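Local coordinates for protein endo-pectate lyase (Erwinia chrysanthemi, PDB 3B8Y) that probably cleaves polygalacturonate and partly methylated pectins by calcium-dependent elimination, with an endo mode of action, at residues Lys305-Glu310 against Tyr325-Asp330; Ser118-Pro123 against Arg130-Gly135. All coordinates share one frame; numbering follows the deposited sequence.

Contact 1: residues Lys305-Glu310 against Tyr325-Asp330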
# COMPACT_ATOMS: atom_id res chain seq x y z
N LYS A 305 -0.26 11.07 -17.94
CA LYS A 305 -0.39 11.95 -16.77
C LYS A 305 -1.09 11.22 -15.63
O LYS A 305 -2.29 11.41 -15.41
CB LYS A 305 -1.17 13.22 -17.14
CG LYS A 305 -0.47 14.13 -18.14
CD LYS A 305 -1.22 15.44 -18.31
CE LYS A 305 -0.43 16.43 -19.16
NZ LYS A 305 -1.04 17.80 -19.11
N PRO A 306 -0.34 10.42 -14.86
CA PRO A 306 1.10 10.17 -14.98
C PRO A 306 1.42 8.93 -15.83
O PRO A 306 0.52 8.20 -16.23
CB PRO A 306 1.48 9.89 -13.54
CG PRO A 306 0.35 8.95 -13.16
CD PRO A 306 -0.88 9.68 -13.70
N PRO A 307 2.70 8.72 -16.17
CA PRO A 307 3.01 7.53 -16.96
C PRO A 307 2.78 6.34 -16.02
O PRO A 307 3.03 6.44 -14.81
CB PRO A 307 4.50 7.69 -17.26
CG PRO A 307 4.70 9.18 -17.25
CD PRO A 307 3.87 9.62 -16.08
N VAL A 308 2.30 5.22 -16.55
CA VAL A 308 2.06 4.06 -15.71
C VAL A 308 3.28 3.15 -15.63
O VAL A 308 4.00 3.16 -14.63
CB VAL A 308 0.80 3.28 -16.17
CG1 VAL A 308 0.56 2.07 -15.29
CG2 VAL A 308 -0.42 4.19 -16.11
N CYS A 309 3.51 2.37 -16.67
CA CYS A 309 4.63 1.44 -16.71
C CYS A 309 5.75 1.97 -17.59
O CYS A 309 5.56 2.20 -18.78
CB CYS A 309 4.17 0.08 -17.24
SG CYS A 309 5.40 -1.25 -17.04
N GLU A 310 6.93 2.15 -17.00
CA GLU A 310 8.07 2.63 -17.76
C GLU A 310 9.22 1.65 -17.76
O GLU A 310 9.52 1.03 -16.74
CB GLU A 310 8.55 3.98 -17.23
CG GLU A 310 7.53 5.07 -17.32
CD GLU A 310 8.04 6.37 -16.73
OE1 GLU A 310 8.53 6.35 -15.58
OE2 GLU A 310 7.96 7.41 -17.43
N TYR A 325 13.68 4.51 -20.86
CA TYR A 325 13.29 4.29 -22.25
C TYR A 325 11.95 4.99 -22.51
O TYR A 325 11.74 5.57 -23.59
CB TYR A 325 13.18 2.79 -22.55
CG TYR A 325 14.49 2.05 -22.53
CD1 TYR A 325 14.64 0.87 -21.79
CD2 TYR A 325 15.59 2.51 -23.26
CE1 TYR A 325 15.85 0.17 -21.79
CE2 TYR A 325 16.80 1.82 -23.26
CZ TYR A 325 16.92 0.65 -22.53
OH TYR A 325 18.11 -0.04 -22.54
N GLY A 326 11.05 4.93 -21.54
CA GLY A 326 9.75 5.57 -21.68
C GLY A 326 8.57 4.73 -21.24
O GLY A 326 8.73 3.59 -20.81
N GLU A 327 7.38 5.31 -21.33
CA GLU A 327 6.18 4.59 -20.95
C GLU A 327 5.84 3.59 -22.04
O GLU A 327 6.01 3.87 -23.22
CB GLU A 327 5.02 5.56 -20.75
CG GLU A 327 3.76 4.86 -20.29
CD GLU A 327 2.65 5.81 -19.93
OE1 GLU A 327 2.66 6.96 -20.40
OE2 GLU A 327 1.75 5.39 -19.19
N LYS A 328 5.37 2.42 -21.63
CA LYS A 328 5.03 1.36 -22.56
C LYS A 328 3.74 0.68 -22.14
O LYS A 328 3.40 0.62 -20.96
CB LYS A 328 6.15 0.32 -22.65
CG LYS A 328 7.49 0.87 -23.09
CD LYS A 328 7.48 1.27 -24.55
CE LYS A 328 8.82 1.87 -24.97
NZ LYS A 328 9.93 0.97 -24.57
N TRP A 329 3.05 0.13 -23.13
CA TRP A 329 1.79 -0.57 -22.96
C TRP A 329 1.88 -1.87 -23.74
O TRP A 329 2.34 -1.88 -24.88
CB TRP A 329 0.64 0.25 -23.55
CG TRP A 329 0.43 1.57 -22.90
CD1 TRP A 329 0.88 2.79 -23.34
CD2 TRP A 329 -0.33 1.83 -21.72
NE1 TRP A 329 0.43 3.79 -22.51
CE2 TRP A 329 -0.32 3.22 -21.51
CE3 TRP A 329 -1.03 1.02 -20.83
CZ2 TRP A 329 -0.98 3.82 -20.44
CZ3 TRP A 329 -1.69 1.61 -19.76
CH2 TRP A 329 -1.66 3.00 -19.57
N ASP A 330 1.41 -2.94 -23.12
CA ASP A 330 1.40 -4.26 -23.75
C ASP A 330 2.74 -4.70 -24.36
O ASP A 330 2.80 -5.09 -25.53
CB ASP A 330 0.27 -4.33 -24.80
CG ASP A 330 -0.35 -5.72 -24.90
OD1 ASP A 330 -1.37 -5.87 -25.62
OD2 ASP A 330 0.15 -6.66 -24.25
O HOH W 1 -0.43 6.91 -18.93
O HOH W 2 1.88 2.10 -19.04

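Contact 2: residues Ser118-Pro123 against Arg130-Gly135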
# COMPACT_ATOMS: atom_id res chain seq x y z
N SER A 118 -0.57 -5.06 19.81
CA SER A 118 0.24 -5.63 20.92
C SER A 118 1.56 -4.87 21.12
O SER A 118 2.01 -4.11 20.24
CB SER A 118 0.53 -7.11 20.67
OG SER A 118 1.24 -7.30 19.46
N SER A 119 2.18 -5.12 22.27
CA SER A 119 3.44 -4.50 22.66
C SER A 119 4.63 -4.98 21.82
O SER A 119 5.75 -4.48 21.95
CB SER A 119 3.71 -4.76 24.14
OG SER A 119 3.63 -6.15 24.43
N GLU A 120 4.37 -5.97 20.96
CA GLU A 120 5.41 -6.53 20.09
C GLU A 120 5.80 -5.64 18.93
O GLU A 120 6.90 -5.75 18.40
CB GLU A 120 4.95 -7.89 19.55
CG GLU A 120 4.87 -8.99 20.60
CD GLU A 120 4.49 -10.33 19.99
OE1 GLU A 120 3.70 -11.07 20.62
OE2 GLU A 120 4.96 -10.64 18.88
N CYS A 121 4.88 -4.76 18.52
CA CYS A 121 5.13 -3.86 17.40
C CYS A 121 5.85 -2.60 17.83
O CYS A 121 5.22 -1.61 18.20
CB CYS A 121 3.80 -3.50 16.72
SG CYS A 121 2.82 -4.98 16.35
N LYS A 122 7.17 -2.65 17.78
CA LYS A 122 8.03 -1.53 18.17
C LYS A 122 9.12 -1.36 17.12
O LYS A 122 9.50 -2.33 16.46
CB LYS A 122 8.66 -1.78 19.55
CG LYS A 122 7.70 -1.69 20.73
CD LYS A 122 7.13 -0.28 20.92
CE LYS A 122 6.31 -0.15 22.22
NZ LYS A 122 5.06 -0.98 22.24
N PRO A 123 9.67 -0.15 16.97
CA PRO A 123 10.72 0.07 15.98
C PRO A 123 11.91 -0.86 16.17
O PRO A 123 12.38 -1.06 17.29
CB PRO A 123 11.09 1.54 16.18
CG PRO A 123 10.71 1.82 17.60
CD PRO A 123 9.41 1.08 17.75
N ARG A 130 5.28 -16.08 11.27
CA ARG A 130 4.01 -15.89 11.94
C ARG A 130 3.33 -14.60 11.51
O ARG A 130 3.89 -13.80 10.77
CB ARG A 130 4.21 -15.88 13.45
CG ARG A 130 5.18 -14.81 13.93
CD ARG A 130 5.25 -14.85 15.44
NE ARG A 130 6.09 -13.79 15.96
CZ ARG A 130 5.71 -12.96 16.93
NH1 ARG A 130 6.54 -12.02 17.34
NH2 ARG A 130 4.51 -13.07 17.48
N THR A 131 2.11 -14.42 12.00
CA THR A 131 1.32 -13.25 11.71
C THR A 131 1.23 -12.42 12.98
O THR A 131 0.91 -12.93 14.05
CB THR A 131 -0.08 -13.64 11.22
OG1 THR A 131 0.03 -14.32 9.97
CG2 THR A 131 -0.96 -12.41 11.04
N VAL A 132 1.60 -11.15 12.88
CA VAL A 132 1.54 -10.27 14.02
C VAL A 132 0.53 -9.17 13.76
O VAL A 132 0.62 -8.44 12.78
CB VAL A 132 2.92 -9.66 14.35
CG1 VAL A 132 2.77 -8.58 15.41
CG2 VAL A 132 3.84 -10.74 14.88
N ASP A 133 -0.47 -9.12 14.62
CA ASP A 133 -1.53 -8.13 14.54
C ASP A 133 -1.14 -7.01 15.50
O ASP A 133 -1.15 -7.20 16.71
CB ASP A 133 -2.86 -8.77 14.96
CG ASP A 133 -4.06 -7.87 14.71
OD1 ASP A 133 -3.91 -6.63 14.59
OD2 ASP A 133 -5.17 -8.41 14.65
N CYS A 134 -0.82 -5.85 14.94
CA CYS A 134 -0.42 -4.70 15.73
C CYS A 134 -1.59 -3.94 16.35
O CYS A 134 -1.40 -2.93 17.03
CB CYS A 134 0.49 -3.80 14.89
SG CYS A 134 2.07 -4.63 14.49
N GLY A 135 -2.80 -4.43 16.10
CA GLY A 135 -4.00 -3.84 16.67
C GLY A 135 -4.24 -2.35 16.47
O GLY A 135 -4.90 -1.71 17.29

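Contact 1: residues Lys305-Glu310 against Tyr325-Asp330
Glu327 brings its carboxylate to the backbone N of Val308 and, through two waters, to Pro306 O and Cys309 N. OE2 of Glu327 accepts a nearly straight hydrogen bond from Val308 N, 2.7 Å long with an N-H...O angle of 171°. The N-H comes from well above the carboxylate plane. Two waters also donate to this oxygen. One stands 2.7 Å from Glu327 OE2 and bridges to Pro306 O. The other makes a longer bond to Glu327 OE2, takes the N-H of Cys309 and donates to Lys328 O. Three donors thus meet this one oxygen, the second water at long range. Glu327 gets there on an extended chain, with CG anti to the backbone N (chi1 -177°).

A backbone bond runs the other way, from Lys328 N to Cys309 O (2.9 Å). Nearby, the CA atoms of Glu310 and Glu327 lie 4.2 Å apart, an antiparallel non-hydrogen-bonded pair. Bent CA-H...O contacts run from Glu310 CA to Gly326 O and from Glu327 CA to Cys309 O.

Pro307 CB lies beside the carboxylate, 3.7 Å from Glu327 OE1. The apolar pair is Val308 and Trp329. Val308 CG2 touches Trp329 CH2 at 3.9 Å, the two side chains crossing at about a right angle. The second water sits over one face of the indole, 3.3 Å above its plane.

Tyr325 and Gly326 both face Glu311, a classic beta bulge. The contact belongs to the hairpin of strands 309-312 and 324-327. Strand 309-312 pairs in parallel with strand 276-284 of the right-handed beta-helix, and Cys309 is disulfide-bonded to Cys334.

Contact 2: residues Ser118-Pro123 against Arg130-Gly135
Cys121 and Cys134 are joined by a disulfide, with SG atoms 2.0 Å apart and a chi3 of -90°. The bond ties the loop 118-123 covalently to strand 131-135. Val132 adds an apolar touch, its CG1 3.7 Å from Cys121 SG.

A salt bridge forms the second link. Glu120 and Arg130 extend toward each other from opposite directions. Past CG the Glu120 chain runs straight out, which carries its carboxylate to the guanidinium group. NH1 and NH2 of Arg130 both grip the same oxygen end-on, Glu120 OE2, at 2.6 Å and 2.8 Å in that order. NH2 meets the syn lone pair, and NH1 comes nearly along the C-O axis. Neither bond is straight, as expected when two N-H groups share one acceptor. The oxygen lies close to the guanidinium plane, and the two flat groups are tilted by 29°. CG2 of Val132 sits over one guanidinium face, 3.5 Å above its plane.

Polysaccharide lyase family 3 enzymes have a right-handed parallel beta-helix, and this contact lies near its start. Strand 131-135 pairs in parallel with strand 160-162, Val132 bonding by its backbone to Thr160 and Lys162. The disulfide therefore fastens the incoming loop to an early coil.

Turns present the loop residues. Ser118-Cys121 is a type I beta turn, closed by a weak Cys121 N to Ser118 O bond. Cys121 is the centre of an inverse gamma turn. Within 130-135, Asp133 OD1 accepts from Gly135 N at 2.9 Å, an Asx turn. The positive phi of Gly135 (53°) favours glycine there.

Overall arrangement
Contacts 1 and 2 lie on opposite sides of the chain's centre and do not touch. Their centres are 38 Å apart, and their nearest atoms about 30 Å. They follow one another in sequence: contact 2 is near the start of the parallel beta-helix, and contact 1 is near the other end of its run of coils. The disulfide of contact 2 closes within it, while that of contact 1 leads outside. Neither contains any of the residues known to bind calcium or zinc in this protein. At contact 1, the Glu310 side chain is about 7 Å from a bound galacturonic acid, without touching it.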